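Local coordinates for F5/8 type C domain protein (Clostridium perfringens, PDB 7JRM) that belongs to ZmpB, a probable mucin O-glycopeptidase, and joins a carbohydrate-binding module, which probably recognises mucin sugars, to a C-terminal region that appears internalin-like, at residues D303-S309 against T332-D338; N400-V406 against F447-F452. Residues are numbered along the deposited sequence.

Contact 1 (D303-S309 against T332-D338)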
loop_
_atom_site.group_PDB
_atom_site.type_symbol
_atom_site.label_atom_id
_atom_site.label_comp_id
_atom_site.label_asym_id
_atom_site.label_seq_id
_atom_site.Cartn_x
_atom_site.Cartn_y
_atom_site.Cartn_z
ATOM N N ASP A 303 -28.919 -18.732 -28.118
ATOM C CA ASP A 303 -29.316 -18.048 -29.345
ATOM C C ASP A 303 -28.405 -18.505 -30.478
ATOM O O ASP A 303 -27.197 -18.241 -30.460
ATOM C CB ASP A 303 -29.254 -16.534 -29.158
ATOM C CG ASP A 303 -30.019 -15.777 -30.231
ATOM O OD1 ASP A 303 -30.627 -14.737 -29.902
ATOM O OD2 ASP A 303 -30.010 -16.211 -31.403
ATOM N N LYS A 304 -28.982 -19.191 -31.467
ATOM C CA LYS A 304 -28.189 -19.683 -32.589
ATOM C C LYS A 304 -27.654 -18.542 -33.445
ATOM O O LYS A 304 -26.613 -18.695 -34.094
ATOM C CB LYS A 304 -29.022 -20.640 -33.441
ATOM N N TYR A 305 -28.345 -17.400 -33.462
ATOM C CA TYR A 305 -27.864 -16.262 -34.237
ATOM C C TYR A 305 -26.669 -15.596 -33.569
ATOM O O TYR A 305 -25.777 -15.089 -34.260
ATOM C CB TYR A 305 -28.991 -15.253 -34.447
ATOM C CG TYR A 305 -30.016 -15.691 -35.470
ATOM C CD1 TYR A 305 -30.947 -16.677 -35.171
ATOM C CD2 TYR A 305 -30.049 -15.120 -36.735
ATOM C CE1 TYR A 305 -31.885 -17.082 -36.102
ATOM C CE2 TYR A 305 -30.984 -15.518 -37.674
ATOM C CZ TYR A 305 -31.899 -16.499 -37.352
ATOM O OH TYR A 305 -32.831 -16.898 -38.283
ATOM N N LEU A 306 -26.634 -15.581 -32.234
ATOM C CA LEU A 306 -25.449 -15.095 -31.536
ATOM C C LEU A 306 -24.265 -16.026 -31.763
ATOM O O LEU A 306 -23.129 -15.568 -31.931
ATOM C CB LEU A 306 -25.743 -14.948 -30.043
ATOM C CG LEU A 306 -24.578 -14.522 -29.148
ATOM C CD1 LEU A 306 -24.014 -13.184 -29.599
ATOM C CD2 LEU A 306 -25.013 -14.461 -27.692
ATOM N N LEU A 307 -24.515 -17.338 -31.772
ATOM C CA LEU A 307 -23.457 -18.297 -32.072
ATOM C C LEU A 307 -22.920 -18.096 -33.484
ATOM O O LEU A 307 -21.705 -18.142 -33.707
ATOM C CB LEU A 307 -23.979 -19.723 -31.892
ATOM C CG LEU A 307 -23.134 -20.852 -32.486
ATOM C CD1 LEU A 307 -21.854 -21.037 -31.690
ATOM C CD2 LEU A 307 -23.931 -22.147 -32.539
ATOM N N LYS A 308 -23.813 -17.865 -34.449
ATOM C CA LYS A 308 -23.376 -17.606 -35.817
ATOM C C LYS A 308 -22.657 -16.267 -35.920
ATOM O O LYS A 308 -21.701 -16.126 -36.693
ATOM C CB LYS A 308 -24.575 -17.651 -36.765
ATOM C CG LYS A 308 -24.231 -17.391 -38.224
ATOM C CD LYS A 308 -23.191 -18.374 -38.732
ATOM C CE LYS A 308 -22.949 -18.197 -40.222
ATOM N NZ LYS A 308 -24.148 -18.567 -41.023
ATOM N N SER A 309 -23.098 -15.271 -35.147
ATOM C CA SER A 309 -22.449 -13.965 -35.178
ATOM C C SER A 309 -21.026 -14.043 -34.638
ATOM O O SER A 309 -20.113 -13.412 -35.186
ATOM C CB SER A 309 -23.272 -12.953 -34.381
ATOM O OG SER A 309 -24.383 -12.493 -35.130
ATOM N N THR A 332 -19.926 -7.814 -34.049
ATOM C CA THR A 332 -21.098 -7.357 -34.782
ATOM C C THR A 332 -22.159 -8.448 -34.740
ATOM O O THR A 332 -21.867 -9.614 -35.026
ATOM C CB THR A 332 -20.742 -7.012 -36.230
ATOM O OG1 THR A 332 -19.894 -5.857 -36.253
ATOM C CG2 THR A 332 -21.999 -6.723 -37.038
ATOM N N LEU A 333 -23.382 -8.071 -34.380
ATOM C CA LEU A 333 -24.483 -9.011 -34.238
ATOM C C LEU A 333 -25.523 -8.789 -35.329
ATOM O O LEU A 333 -25.638 -7.702 -35.901
ATOM C CB LEU A 333 -25.139 -8.881 -32.859
ATOM C CG LEU A 333 -24.213 -9.076 -31.658
ATOM C CD1 LEU A 333 -25.010 -9.116 -30.368
ATOM C CD2 LEU A 333 -23.388 -10.340 -31.819
ATOM N N SER A 334 -26.286 -9.844 -35.608
ATOM C CA SER A 334 -27.343 -9.786 -36.613
ATOM C C SER A 334 -28.392 -10.833 -36.275
ATOM O O SER A 334 -28.073 -12.022 -36.177
ATOM C CB SER A 334 -26.781 -10.018 -38.018
ATOM O OG SER A 334 -27.816 -10.308 -38.941
ATOM N N GLY A 335 -29.635 -10.390 -36.093
ATOM C CA GLY A 335 -30.726 -11.302 -35.809
ATOM C C GLY A 335 -30.686 -11.951 -34.446
ATOM O O GLY A 335 -31.277 -13.018 -34.264
ATOM N N VAL A 336 -30.018 -11.336 -33.477
ATOM C CA VAL A 336 -29.861 -11.910 -32.145
ATOM C C VAL A 336 -31.036 -11.493 -31.272
ATOM O O VAL A 336 -31.475 -10.336 -31.299
ATOM C CB VAL A 336 -28.521 -11.478 -31.521
ATOM C CG1 VAL A 336 -28.335 -12.120 -30.154
ATOM C CG2 VAL A 336 -27.367 -11.837 -32.446
ATOM N N GLU A 337 -31.553 -12.445 -30.496
ATOM C CA GLU A 337 -32.620 -12.194 -29.538
ATOM C C GLU A 337 -32.180 -12.338 -28.091
ATOM O O GLU A 337 -32.768 -11.703 -27.213
ATOM C CB GLU A 337 -33.799 -13.146 -29.786
ATOM C CG GLU A 337 -34.690 -12.756 -30.951
ATOM C CD GLU A 337 -35.684 -13.844 -31.309
ATOM O OE1 GLU A 337 -36.069 -14.619 -30.409
ATOM O OE2 GLU A 337 -36.081 -13.925 -32.491
ATOM N N ASP A 338 -31.162 -13.154 -27.826
ATOM C CA ASP A 338 -30.706 -13.443 -26.471
ATOM C C ASP A 338 -29.196 -13.273 -26.422
ATOM O O ASP A 338 -28.470 -13.946 -27.161
ATOM C CB ASP A 338 -31.108 -14.862 -26.053
ATOM C CG ASP A 338 -30.800 -15.157 -24.596
ATOM O OD1 ASP A 338 -30.353 -14.243 -23.873
ATOM O OD2 ASP A 338 -31.012 -16.313 -24.172
HETATM O O HOH W 1 -27.602 -16.633 -26.403
HETATM O O HOH W 2 -32.423 -14.973 -32.482
HETATM O O HOH W 3 -26.186 -14.081 -37.163
HETATM O O HOH W 4 -20.371 -11.292 -36.509
#
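This contact joins the first turns of helix 304-314 to the loop that leaves strand 330-332, at the start of a short leucine-rich-repeat array; the helix sits on the end of the array much as the N-terminal cap helix does in internalins. Asp303, at the N-cap position, has the largest area buried here (69 Å²) and divides its carboxylate between the two segments. OD2 accepts from Tyr305 N at 2.9 Å, capping the helix. OD1 accepts from the main chain of the loop, at 2.5 Å from Glu337 N and 2.7 Å from Asp338 N. One side chain thus fixes both the helix start and the bend of the loop. Water 1 adds a bridge between Asp303 N and Asp338 O, and water 2 another between Asp303 OD2 and Gly335 O.

One turn on, buried Leu306 supplies the apolar part: its CD1 lies 3.7 Å from Leu333 CD2 and its CB 3.8 Å from Val336 CG1. Leu333 also touches Leu351 of the next repeat strand, so Leu306 packs on the edge of the repeat core. Asn356 bonds the same loop, OD1 to Val336 N and ND2 to Leu333 O.

Gly335, with positive phi, runs close to the Tyr305 ring, its O 3.2 Å from Tyr305 CG; a CB there would come within 2.8 Å of Tyr305 CD2. Ser309 closes the far end, its CB 3.7 Å from Leu333 CD2. Water 4 links Ser309 O to Thr332 O, while the serine hydroxyl oxygen OG accepts directly from Ser334 N at 3.3 Å.

Contact 2 (N400-V406 against F447-F452)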
loop_
_atom_site.group_PDB
_atom_site.type_symbol
_atom_site.label_atom_id
_atom_site.label_comp_id
_atom_site.label_asym_id
_atom_site.label_seq_id
_atom_site.Cartn_x
_atom_site.Cartn_y
_atom_site.Cartn_z
ATOM N N ASN A 400 -31.873 -2.274 -19.621
ATOM C CA ASN A 400 -30.585 -1.797 -20.097
ATOM C C ASN A 400 -29.482 -2.541 -19.344
ATOM O O ASN A 400 -29.742 -3.507 -18.621
ATOM C CB ASN A 400 -30.484 -0.279 -19.945
ATOM C CG ASN A 400 -30.551 0.176 -18.497
ATOM O OD1 ASN A 400 -30.863 -0.604 -17.597
ATOM N ND2 ASN A 400 -30.253 1.450 -18.266
ATOM N N ARG A 401 -28.233 -2.095 -19.502
ATOM C CA ARG A 401 -27.125 -2.779 -18.843
ATOM C C ARG A 401 -27.231 -2.696 -17.325
ATOM O O ARG A 401 -26.832 -3.632 -16.624
ATOM C CB ARG A 401 -25.793 -2.199 -19.317
ATOM C CG ARG A 401 -25.290 -2.796 -20.619
ATOM C CD ARG A 401 -23.930 -2.235 -20.991
ATOM N NE ARG A 401 -24.026 -0.861 -21.476
ATOM C CZ ARG A 401 -23.025 -0.199 -22.046
ATOM N NH1 ARG A 401 -21.845 -0.784 -22.204
ATOM N NH2 ARG A 401 -23.203 1.049 -22.458
ATOM N N GLU A 402 -27.772 -1.599 -16.801
ATOM C CA GLU A 402 -27.923 -1.427 -15.362
ATOM C C GLU A 402 -29.156 -2.134 -14.805
ATOM O O GLU A 402 -29.457 -1.976 -13.617
ATOM C CB GLU A 402 -27.978 0.062 -15.014
ATOM C CG GLU A 402 -26.954 0.494 -13.976
ATOM N N GLY A 403 -29.868 -2.904 -15.624
ATOM C CA GLY A 403 -31.054 -3.592 -15.156
ATOM C C GLY A 403 -32.257 -2.706 -14.940
ATOM O O GLY A 403 -33.170 -3.088 -14.203
ATOM N N LYS A 404 -32.289 -1.534 -15.564
ATOM C CA LYS A 404 -33.385 -0.588 -15.412
ATOM C C LYS A 404 -34.327 -0.681 -16.606
ATOM O O LYS A 404 -33.884 -0.786 -17.753
ATOM C CB LYS A 404 -32.850 0.840 -15.275
ATOM C CG LYS A 404 -33.876 1.929 -15.550
ATOM C CD LYS A 404 -33.409 3.275 -15.020
ATOM C CE LYS A 404 -34.060 4.423 -15.776
ATOM N NZ LYS A 404 -33.465 4.609 -17.128
ATOM N N ASN A 405 -35.629 -0.651 -16.327
ATOM C CA ASN A 405 -36.628 -0.639 -17.387
ATOM C C ASN A 405 -36.601 0.707 -18.100
ATOM O O ASN A 405 -36.798 1.754 -17.474
ATOM C CB ASN A 405 -38.015 -0.919 -16.812
ATOM C CG ASN A 405 -39.066 -1.113 -17.889
ATOM O OD1 ASN A 405 -38.754 -1.153 -19.080
ATOM N ND2 ASN A 405 -40.321 -1.238 -17.474
ATOM N N VAL A 406 -36.353 0.682 -19.406
ATOM C CA VAL A 406 -36.246 1.897 -20.203
ATOM C C VAL A 406 -37.421 2.036 -21.170
ATOM O O VAL A 406 -37.335 2.778 -22.145
ATOM C CB VAL A 406 -34.902 1.958 -20.947
ATOM C CG1 VAL A 406 -33.752 2.065 -19.956
ATOM C CG2 VAL A 406 -34.732 0.737 -21.838
ATOM N N PHE A 447 -39.231 2.171 -26.524
ATOM C CA PHE A 447 -38.225 2.353 -25.490
ATOM C C PHE A 447 -36.997 3.018 -26.091
ATOM O O PHE A 447 -36.692 2.840 -27.274
ATOM C CB PHE A 447 -37.851 1.022 -24.817
ATOM C CG PHE A 447 -36.957 0.141 -25.647
ATOM C CD1 PHE A 447 -37.497 -0.759 -26.550
ATOM C CD2 PHE A 447 -35.579 0.192 -25.502
ATOM C CE1 PHE A 447 -36.681 -1.579 -27.306
ATOM C CE2 PHE A 447 -34.757 -0.622 -26.258
ATOM C CZ PHE A 447 -35.308 -1.509 -27.160
ATOM N N GLU A 448 -36.297 3.790 -25.262
ATOM C CA GLU A 448 -35.087 4.474 -25.690
ATOM C C GLU A 448 -34.180 4.690 -24.487
ATOM O O GLU A 448 -34.647 4.871 -23.359
ATOM C CB GLU A 448 -35.404 5.811 -26.373
ATOM C CG GLU A 448 -35.887 6.905 -25.432
ATOM C CD GLU A 448 -36.721 7.955 -26.141
ATOM O OE1 GLU A 448 -36.170 8.669 -27.005
ATOM O OE2 GLU A 448 -37.928 8.067 -25.834
ATOM N N ASP A 449 -32.875 4.657 -24.744
ATOM C CA ASP A 449 -31.861 4.880 -23.722
ATOM C C ASP A 449 -30.568 5.264 -24.432
ATOM O O ASP A 449 -30.532 5.409 -25.657
ATOM C CB ASP A 449 -31.683 3.640 -22.837
ATOM C CG ASP A 449 -31.059 3.966 -21.491
ATOM O OD1 ASP A 449 -31.430 4.999 -20.895
ATOM O OD2 ASP A 449 -30.198 3.187 -21.030
ATOM N N GLU A 450 -29.502 5.432 -23.650
ATOM C CA GLU A 450 -28.201 5.779 -24.210
ATOM C C GLU A 450 -27.706 4.672 -25.133
ATOM O O GLU A 450 -27.152 3.669 -24.672
ATOM C CB GLU A 450 -27.187 6.043 -23.094
ATOM C CG GLU A 450 -25.790 6.388 -23.590
ATOM C CD GLU A 450 -25.802 7.412 -24.709
ATOM O OE1 GLU A 450 -25.613 7.018 -25.880
ATOM O OE2 GLU A 450 -26.000 8.611 -24.419
ATOM N N GLY A 451 -27.911 4.844 -26.437
ATOM C CA GLY A 451 -27.496 3.867 -27.418
ATOM C C GLY A 451 -28.370 2.638 -27.522
ATOM O O GLY A 451 -28.045 1.735 -28.303
ATOM N N PHE A 452 -29.467 2.570 -26.769
ATOM C CA PHE A 452 -30.350 1.407 -26.758
ATOM C C PHE A 452 -31.775 1.882 -27.009
ATOM O O PHE A 452 -32.363 2.564 -26.164
ATOM C CB PHE A 452 -30.248 0.653 -25.432
ATOM C CG PHE A 452 -31.011 -0.641 -25.408
ATOM C CD1 PHE A 452 -30.987 -1.497 -26.496
ATOM C CD2 PHE A 452 -31.745 -1.005 -24.291
ATOM C CE1 PHE A 452 -31.686 -2.690 -26.473
ATOM C CE2 PHE A 452 -32.443 -2.196 -24.261
ATOM C CZ PHE A 452 -32.414 -3.040 -25.353
HETATM O O HOH W 5 -25.479 2.417 -23.259
HETATM O O HOH W 6 -34.275 6.175 -19.815
#
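Two polar loops meet here over a small apolar centre: the turn before strand 407-413, and the tight hairpin turn through Glu450 and Gly451 that connects strands 440-449 and 452-461. Asn400 organises the first. Its OD1 accepts from Lys404 N at 2.7 Å, its backbone N donates to Lys404 O at 3.1 Å, and its O takes Gly403 N at 3.1 Å, closing a type I turn whose last residue, Gly403, has positive phi. The amide nitrogen crosses the gap, Asn400 ND2 donating to Asp449 OD2 at 3.3 Å. The other carboxylate oxygen, Asp449 OD1, stays 4.3 Å from Lys404 NZ, too far for a salt bridge; water 6 spans the two with long bonds, the one from the lysine weak.

Arg401 NH2 reaches Glu450 O through water 5, at 2.8 Å and 2.5 Å from it respectively, while NH1 is satisfied by Leu370 O. Asn405 turns its CB away, its OD1 accepting from Val398 N and Ala407 N and its ND2 donating to Asp427 OD1. A weak backbone bond, Glu448 N to Val406 O at 3.4 Å, begins the pairing of strands 407-413 and 440-449.

Val406 has the largest buried area (92 Å²): its CG2 approaches Phe447 CD2 at 3.8 Å and Phe452 CD2 at 4.2 Å, and its CG1 lies 3.6 Å from Asp449 CG. Both phenylalanines continue onto strand 372-384, through Ile380 for Phe447 and Ala375 and Gln378 for Phe452, so the contact lies where strand 407-413 joins 440-449, whose hairpin partner 452-461 runs parallel to 372-384 in the same sheet.

Overall arrangement
Contact 1 closes before contact 2 opens along the chain, and both lie in its C-terminal part, on the same side of the chain's centre. Their centres are 20 Å apart and their nearest atoms about 9 Å, so they do not touch. What they share is a mixed seven-stranded sheet: contact 1 flanks the outermost parallel strand 330-332, whereas contact 2 lies at strands 440-449 and 452-461, in the half where antiparallel pairing sets in. Strand 372-384 passes between these parts, parallel to both 350-352 and 452-461. The succession of cap helix, repeats and all-beta domain resembles internalins, and the shared sheet suggests that the region forms one continuous unit.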